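Local structure of phosphoacetylglucosamine mutase (Aspergillus lentulus, 5O9X) at residues A[54-68]-A[119-133]. The protein interconverts N-acetylglucosamine 6-phosphate and N-acetylglucosamine 1-phosphate, as an alpha-D-phosphohexomutase-family enzyme that probably works through a bisphosphorylated sugar intermediate. The protein carries 1 engineered substitution. Sequence-based numbering, arbitrary orientation.
Sequences SKKLSGQWIGVMVTA and DVSMENPARVVFARD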
loop_
_atom_site.group_PDB
_atom_site.type_symbol
_atom_site.label_atom_id
_atom_site.label_comp_id
_atom_site.label_asym_id
_atom_site.label_seq_id
_atom_site.Cartn_x
_atom_site.Cartn_y
_atom_site.Cartn_z
ATOM N N SER A 54 -22.497 0.157 -1.334
ATOM C CA SER A 54 -22.922 1.382 -0.679
ATOM C C SER A 54 -24.332 1.182 -0.107
ATOM O O SER A 54 -24.575 1.536 1.063
ATOM C CB SER A 54 -22.966 2.515 -1.694
ATOM O OG SER A 54 -23.366 3.694 -1.048
ATOM N N LYS A 55 -25.243 0.666 -0.959
ATOM C CA LYS A 55 -26.643 0.334 -0.524
ATOM C C LYS A 55 -26.683 -0.573 0.730
ATOM O O LYS A 55 -27.376 -0.223 1.721
ATOM C CB LYS A 55 -27.449 -0.249 -1.709
ATOM C CG LYS A 55 -27.886 0.770 -2.746
ATOM C CD LYS A 55 -28.650 0.050 -3.873
ATOM C CE LYS A 55 -29.017 0.931 -5.035
ATOM N NZ LYS A 55 -30.169 1.849 -4.742
ATOM N N LYS A 56 -25.867 -1.644 0.739
ATOM C CA LYS A 56 -25.778 -2.562 1.888
ATOM C C LYS A 56 -25.326 -1.830 3.133
ATOM O O LYS A 56 -25.800 -2.165 4.236
ATOM C CB LYS A 56 -24.835 -3.757 1.643
ATOM C CG LYS A 56 -24.783 -4.801 2.760
ATOM C CD LYS A 56 -26.168 -5.457 3.035
ATOM C CE LYS A 56 -26.035 -6.646 3.995
ATOM N NZ LYS A 56 -27.386 -7.227 4.240
ATOM N N LEU A 57 -24.440 -0.836 2.949
ATOM C CA LEU A 57 -23.949 -0.026 4.058
ATOM C C LEU A 57 -24.746 1.257 4.216
ATOM O O LEU A 57 -24.182 2.303 4.528
ATOM C CB LEU A 57 -22.420 0.172 3.950
ATOM C CG LEU A 57 -21.614 -1.144 4.043
ATOM C CD1 LEU A 57 -20.110 -0.858 3.852
ATOM C CD2 LEU A 57 -21.801 -1.848 5.384
ATOM N N SER A 58 -26.066 1.162 3.940
ATOM C CA SER A 58 -27.070 2.257 4.143
ATOM C C SER A 58 -26.673 3.604 3.533
ATOM O O SER A 58 -26.899 4.666 4.138
ATOM C CB SER A 58 -27.416 2.455 5.646
ATOM O OG SER A 58 -27.598 1.243 6.379
ATOM N N GLY A 59 -26.076 3.544 2.340
ATOM C CA GLY A 59 -25.727 4.714 1.518
ATOM C C GLY A 59 -24.436 5.424 1.909
ATOM O O GLY A 59 -24.257 6.601 1.586
ATOM N N GLN A 60 -23.526 4.715 2.582
ATOM C CA GLN A 60 -22.216 5.276 2.950
ATOM C C GLN A 60 -21.396 5.362 1.658
ATOM O O GLN A 60 -21.614 4.597 0.745
ATOM C CB GLN A 60 -21.504 4.449 4.019
ATOM C CG GLN A 60 -21.875 4.816 5.470
ATOM C CD GLN A 60 -21.190 3.931 6.481
ATOM O OE1 GLN A 60 -21.327 2.725 6.447
ATOM N NE2 GLN A 60 -20.441 4.521 7.382
ATOM N N TRP A 61 -20.574 6.394 1.559
ATOM C CA TRP A 61 -19.699 6.574 0.417
ATOM C C TRP A 61 -18.744 5.388 0.307
ATOM O O TRP A 61 -18.036 4.998 1.260
ATOM C CB TRP A 61 -18.951 7.910 0.553
ATOM C CG TRP A 61 -19.879 9.054 0.381
ATOM C CD1 TRP A 61 -20.558 9.720 1.356
ATOM C CD2 TRP A 61 -20.240 9.676 -0.872
ATOM N NE1 TRP A 61 -21.318 10.744 0.776
ATOM C CE2 TRP A 61 -21.148 10.734 -0.574
ATOM C CE3 TRP A 61 -19.870 9.450 -2.216
ATOM C CZ2 TRP A 61 -21.712 11.545 -1.560
ATOM C CZ3 TRP A 61 -20.416 10.273 -3.214
ATOM C CH2 TRP A 61 -21.343 11.314 -2.867
ATOM N N ILE A 62 -18.750 4.795 -0.873
ATOM C CA ILE A 62 -17.730 3.756 -1.226
ATOM C C ILE A 62 -16.736 4.376 -2.262
ATOM O O ILE A 62 -17.166 5.096 -3.166
ATOM C CB ILE A 62 -18.477 2.564 -1.828
ATOM C CG1 ILE A 62 -19.369 1.876 -0.738
ATOM C CG2 ILE A 62 -17.533 1.501 -2.447
ATOM C CD1 ILE A 62 -18.588 1.448 0.515
ATOM N N GLY A 63 -15.442 4.027 -2.197
ATOM C CA GLY A 63 -14.495 4.690 -3.160
ATOM C C GLY A 63 -14.108 3.659 -4.214
ATOM O O GLY A 63 -14.122 2.394 -3.945
ATOM N N VAL A 64 -13.768 4.159 -5.406
ATOM C CA VAL A 64 -13.153 3.344 -6.421
ATOM C C VAL A 64 -11.892 4.085 -6.888
ATOM O O VAL A 64 -11.994 5.218 -7.255
ATOM C CB VAL A 64 -14.101 3.155 -7.648
ATOM C CG1 VAL A 64 -13.417 2.268 -8.676
ATOM C CG2 VAL A 64 -15.390 2.426 -7.230
ATOM N N MET A 65 -10.735 3.445 -6.844
ATOM C CA MET A 65 -9.499 4.079 -7.334
ATOM C C MET A 65 -9.107 3.342 -8.609
ATOM O O MET A 65 -8.979 2.095 -8.578
ATOM C CB MET A 65 -8.376 3.899 -6.294
ATOM C CG MET A 65 -7.037 4.533 -6.725
ATOM S SD MET A 65 -7.145 6.331 -6.793
ATOM C CE MET A 65 -5.612 6.654 -7.647
ATOM N N VAL A 66 -8.923 4.065 -9.707
ATOM C CA VAL A 66 -8.537 3.418 -10.956
ATOM C C VAL A 66 -6.990 3.581 -11.079
ATOM O O VAL A 66 -6.501 4.674 -11.309
ATOM C CB VAL A 66 -9.248 4.023 -12.168
ATOM C CG1 VAL A 66 -8.747 3.343 -13.481
ATOM C CG2 VAL A 66 -10.787 3.863 -11.948
ATOM N N THR A 67 -6.253 2.479 -10.857
ATOM C CA THR A 67 -4.831 2.529 -10.889
ATOM C C THR A 67 -4.366 1.071 -10.974
ATOM O O THR A 67 -5.041 0.151 -10.511
ATOM C CB THR A 67 -4.247 3.182 -9.545
ATOM O OG1 THR A 67 -2.836 3.215 -9.659
ATOM C CG2 THR A 67 -4.580 2.345 -8.267
ATOM N N ALA A 68 -3.202 0.893 -11.566
ATOM C CA ALA A 68 -2.407 -0.334 -11.383
ATOM C C ALA A 68 -1.111 -0.084 -10.553
ATOM O O ALA A 68 -0.243 -0.961 -10.530
ATOM C CB ALA A 68 -2.115 -1.024 -12.725
ATOM N N ASP A 119 -28.717 -9.687 0.477
ATOM C CA ASP A 119 -29.933 -9.126 1.098
ATOM C C ASP A 119 -29.772 -7.599 1.233
ATOM O O ASP A 119 -29.494 -7.057 2.300
ATOM C CB ASP A 119 -30.315 -9.873 2.398
ATOM C CG ASP A 119 -31.526 -9.264 3.084
ATOM O OD1 ASP A 119 -32.403 -8.750 2.364
ATOM O OD2 ASP A 119 -31.556 -9.256 4.339
ATOM N N VAL A 120 -29.843 -6.944 0.085
ATOM C CA VAL A 120 -29.623 -5.504 -0.009
ATOM C C VAL A 120 -30.968 -4.801 -0.180
ATOM O O VAL A 120 -31.727 -5.149 -1.105
ATOM C CB VAL A 120 -28.698 -5.129 -1.186
ATOM C CG1 VAL A 120 -28.511 -3.618 -1.278
ATOM C CG2 VAL A 120 -27.345 -5.844 -1.060
ATOM N N SER A 121 -31.250 -3.850 0.724
ATOM C CA SER A 121 -32.394 -2.904 0.579
ATOM C C SER A 121 -32.213 -1.913 -0.591
ATOM O O SER A 121 -31.590 -0.841 -0.414
ATOM C CB SER A 121 -32.638 -2.156 1.899
ATOM O OG SER A 121 -32.759 -3.077 2.965
ATOM N N MET A 122 -32.780 -2.259 -1.754
ATOM C CA MET A 122 -32.630 -1.525 -3.017
ATOM C C MET A 122 -33.173 -0.106 -3.071
ATOM O O MET A 122 -33.041 0.567 -4.104
ATOM C CB MET A 122 -33.228 -2.296 -4.204
ATOM C CG MET A 122 -32.386 -3.396 -4.859
ATOM S SD MET A 122 -30.723 -2.926 -5.453
ATOM C CE MET A 122 -30.064 -3.428 -3.936
ATOM N N GLU A 123 -33.779 0.335 -1.972
ATOM C CA GLU A 123 -34.339 1.685 -1.852
ATOM C C GLU A 123 -33.300 2.593 -1.166
ATOM O O GLU A 123 -33.435 3.802 -1.157
ATOM C CB GLU A 123 -35.700 1.658 -1.085
ATOM C CG GLU A 123 -35.605 1.326 0.413
ATOM C CD GLU A 123 -35.812 -0.157 0.804
ATOM O OE1 GLU A 123 -35.445 -1.104 0.067
ATOM O OE2 GLU A 123 -36.330 -0.391 1.920
ATOM N N ASN A 124 -32.295 1.992 -0.530
ATOM C CA ASN A 124 -31.187 2.773 0.063
ATOM C C ASN A 124 -30.480 3.618 -1.062
ATOM O O ASN A 124 -30.456 3.235 -2.236
ATOM C CB ASN A 124 -30.194 1.868 0.851
ATOM C CG ASN A 124 -30.779 1.329 2.159
ATOM O OD1 ASN A 124 -31.821 1.790 2.626
ATOM N ND2 ASN A 124 -30.100 0.360 2.762
ATOM N N PRO A 125 -30.027 4.832 -0.734
ATOM C CA PRO A 125 -29.208 5.486 -1.753
ATOM C C PRO A 125 -27.860 4.736 -1.967
ATOM O O PRO A 125 -27.437 3.949 -1.127
ATOM C CB PRO A 125 -29.019 6.898 -1.195
ATOM C CG PRO A 125 -29.149 6.760 0.289
ATOM C CD PRO A 125 -30.221 5.682 0.452
ATOM N N ALA A 126 -27.253 4.919 -3.127
ATOM C CA ALA A 126 -25.863 4.471 -3.326
ATOM C C ALA A 126 -25.050 5.723 -3.595
ATOM O O ALA A 126 -25.479 6.568 -4.426
ATOM C CB ALA A 126 -25.808 3.535 -4.523
ATOM N N ARG A 127 -23.891 5.832 -2.906
ATOM C CA ARG A 127 -23.013 6.989 -3.053
ATOM C C ARG A 127 -21.555 6.476 -3.309
ATOM O O ARG A 127 -21.029 5.710 -2.515
ATOM C CB ARG A 127 -23.109 7.879 -1.788
ATOM C CG ARG A 127 -24.492 8.551 -1.617
ATOM C CD ARG A 127 -24.470 9.480 -0.415
ATOM N NE ARG A 127 -25.798 10.030 -0.123
ATOM C CZ ARG A 127 -26.667 9.496 0.750
ATOM N NH1 ARG A 127 -26.369 8.407 1.464
ATOM N NH2 ARG A 127 -27.838 10.094 0.931
ATOM N N VAL A 128 -20.997 6.824 -4.467
ATOM C CA VAL A 128 -19.669 6.336 -4.891
ATOM C C VAL A 128 -18.783 7.546 -5.253
ATOM O O VAL A 128 -19.209 8.446 -5.914
ATOM C CB VAL A 128 -19.811 5.278 -6.006
ATOM C CG1 VAL A 128 -18.451 4.799 -6.583
ATOM C CG2 VAL A 128 -20.629 4.091 -5.487
ATOM N N VAL A 129 -17.546 7.565 -4.771
ATOM C CA VAL A 129 -16.575 8.651 -5.136
ATOM C C VAL A 129 -15.351 7.925 -5.791
ATOM O O VAL A 129 -14.929 6.851 -5.324
ATOM C CB VAL A 129 -16.237 9.534 -3.866
ATOM C CG1 VAL A 129 -15.738 8.692 -2.688
ATOM C CG2 VAL A 129 -15.155 10.600 -4.167
ATOM N N PHE A 130 -14.771 8.491 -6.849
ATOM C CA PHE A 130 -13.688 7.817 -7.535
ATOM C C PHE A 130 -12.617 8.809 -7.980
ATOM O O PHE A 130 -12.869 10.004 -7.975
ATOM C CB PHE A 130 -14.255 6.962 -8.671
ATOM C CG PHE A 130 -15.043 7.713 -9.705
ATOM C CD1 PHE A 130 -14.379 8.501 -10.700
ATOM C CD2 PHE A 130 -16.450 7.619 -9.752
ATOM C CE1 PHE A 130 -15.100 9.194 -11.684
ATOM C CE2 PHE A 130 -17.178 8.320 -10.776
ATOM C CZ PHE A 130 -16.493 9.086 -11.734
ATOM N N ALA A 131 -11.414 8.289 -8.289
ATOM C CA ALA A 131 -10.273 9.077 -8.734
ATOM C C ALA A 131 -9.406 8.106 -9.514
ATOM O O ALA A 131 -9.738 6.894 -9.605
ATOM C CB ALA A 131 -9.519 9.601 -7.522
ATOM N N ARG A 132 -8.325 8.624 -10.123
ATOM C CA ARG A 132 -7.491 7.790 -10.901
ATOM C C ARG A 132 -6.084 8.368 -10.834
ATOM O O ARG A 132 -5.917 9.556 -10.478
ATOM C CB ARG A 132 -7.947 7.837 -12.400
ATOM C CG ARG A 132 -7.960 9.250 -13.052
ATOM C CD ARG A 132 -9.032 9.309 -14.216
ATOM N NE ARG A 132 -8.919 10.499 -15.148
ATOM C CZ ARG A 132 -9.742 11.494 -15.455
ATOM N NH1 ARG A 132 -10.954 11.784 -14.832
ATOM N NH2 ARG A 132 -9.283 12.309 -16.420
ATOM N N ASP A 133 -5.098 7.540 -11.160
ATOM C CA ASP A 133 -3.727 8.046 -11.271
ATOM C C ASP A 133 -3.586 8.574 -12.754
ATOM O O ASP A 133 -4.604 8.785 -13.417
ATOM C CB ASP A 133 -2.677 6.952 -10.883
ATOM C CG ASP A 133 -2.666 5.778 -11.843
ATOM O OD1 ASP A 133 -3.340 5.834 -12.916
ATOM O OD2 ASP A 133 -1.956 4.759 -11.530
HETATM O O HOH W 1 -5.784 5.483 -14.210
#
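Both Trp61 (chi1 -70°) and Arg127 (chi1 -67°) turn CG anti to their own carbonyl carbon, on the same face of the sheet, so that Arg127 CB sits over the six-membered ring of Trp61, 3.5 Å from its centroid, in a CH-pi contact. Arginine suits the place because its extended chain continues past the indole, where CD lies 3.6 Å from Trp61 CE2, and still delivers NH1 to Gly59 O at 2.8 Å, with the acceptor in the guanidinium plane. Gly59 has positive phi, and without a side chain it fits closely beside Pro125 and the Arg127 guanidinium, its CA 3.2 Å from Pro125 O.

Ser54 uses its small hydroxyl twice: it donates to Gln60 O and accepts a nearly straight bond from Arg127 N (2.9 Å). Lys55 runs out straight and bends only at its last torsion, which carries NZ to Asn124 O (2.9 Å) and, from above the carbonyl plane, to Met122 O; its methylenes pack on Val120 CG1 and Met122 CE. In return Asn124 ND2 donates to Lys55 O, which also takes Ser58 N of the Schellman motif ending the helix, from the opposite face.

Beyond this, in parallel strands 61-66 and 127-132, Ile62, Val64 and Val66 bond through N and O alternately to Arg127, Val129, Ala131 and Asp133. Apolar side chains line both faces, Val64 CB against Phe130 CB on one and Met65 SD against Ala131 CB on the other. At the C-terminal ends Thr67 OG1 donates to Asp133 OD2 (2.6 Å) from above the carboxylate plane, an oxygen also salt-bridged to Arg135; the side chain of Thr67 lies about 6 Å from the bound glucose 1,6-bisphosphate.

In domain I of the phosphohexomutase fold, this pair is flanked by strands 75-81 and 155-161; helix 138-151 packs on Val66 and Phe130, and helix 164-176 on Trp61 and Met65.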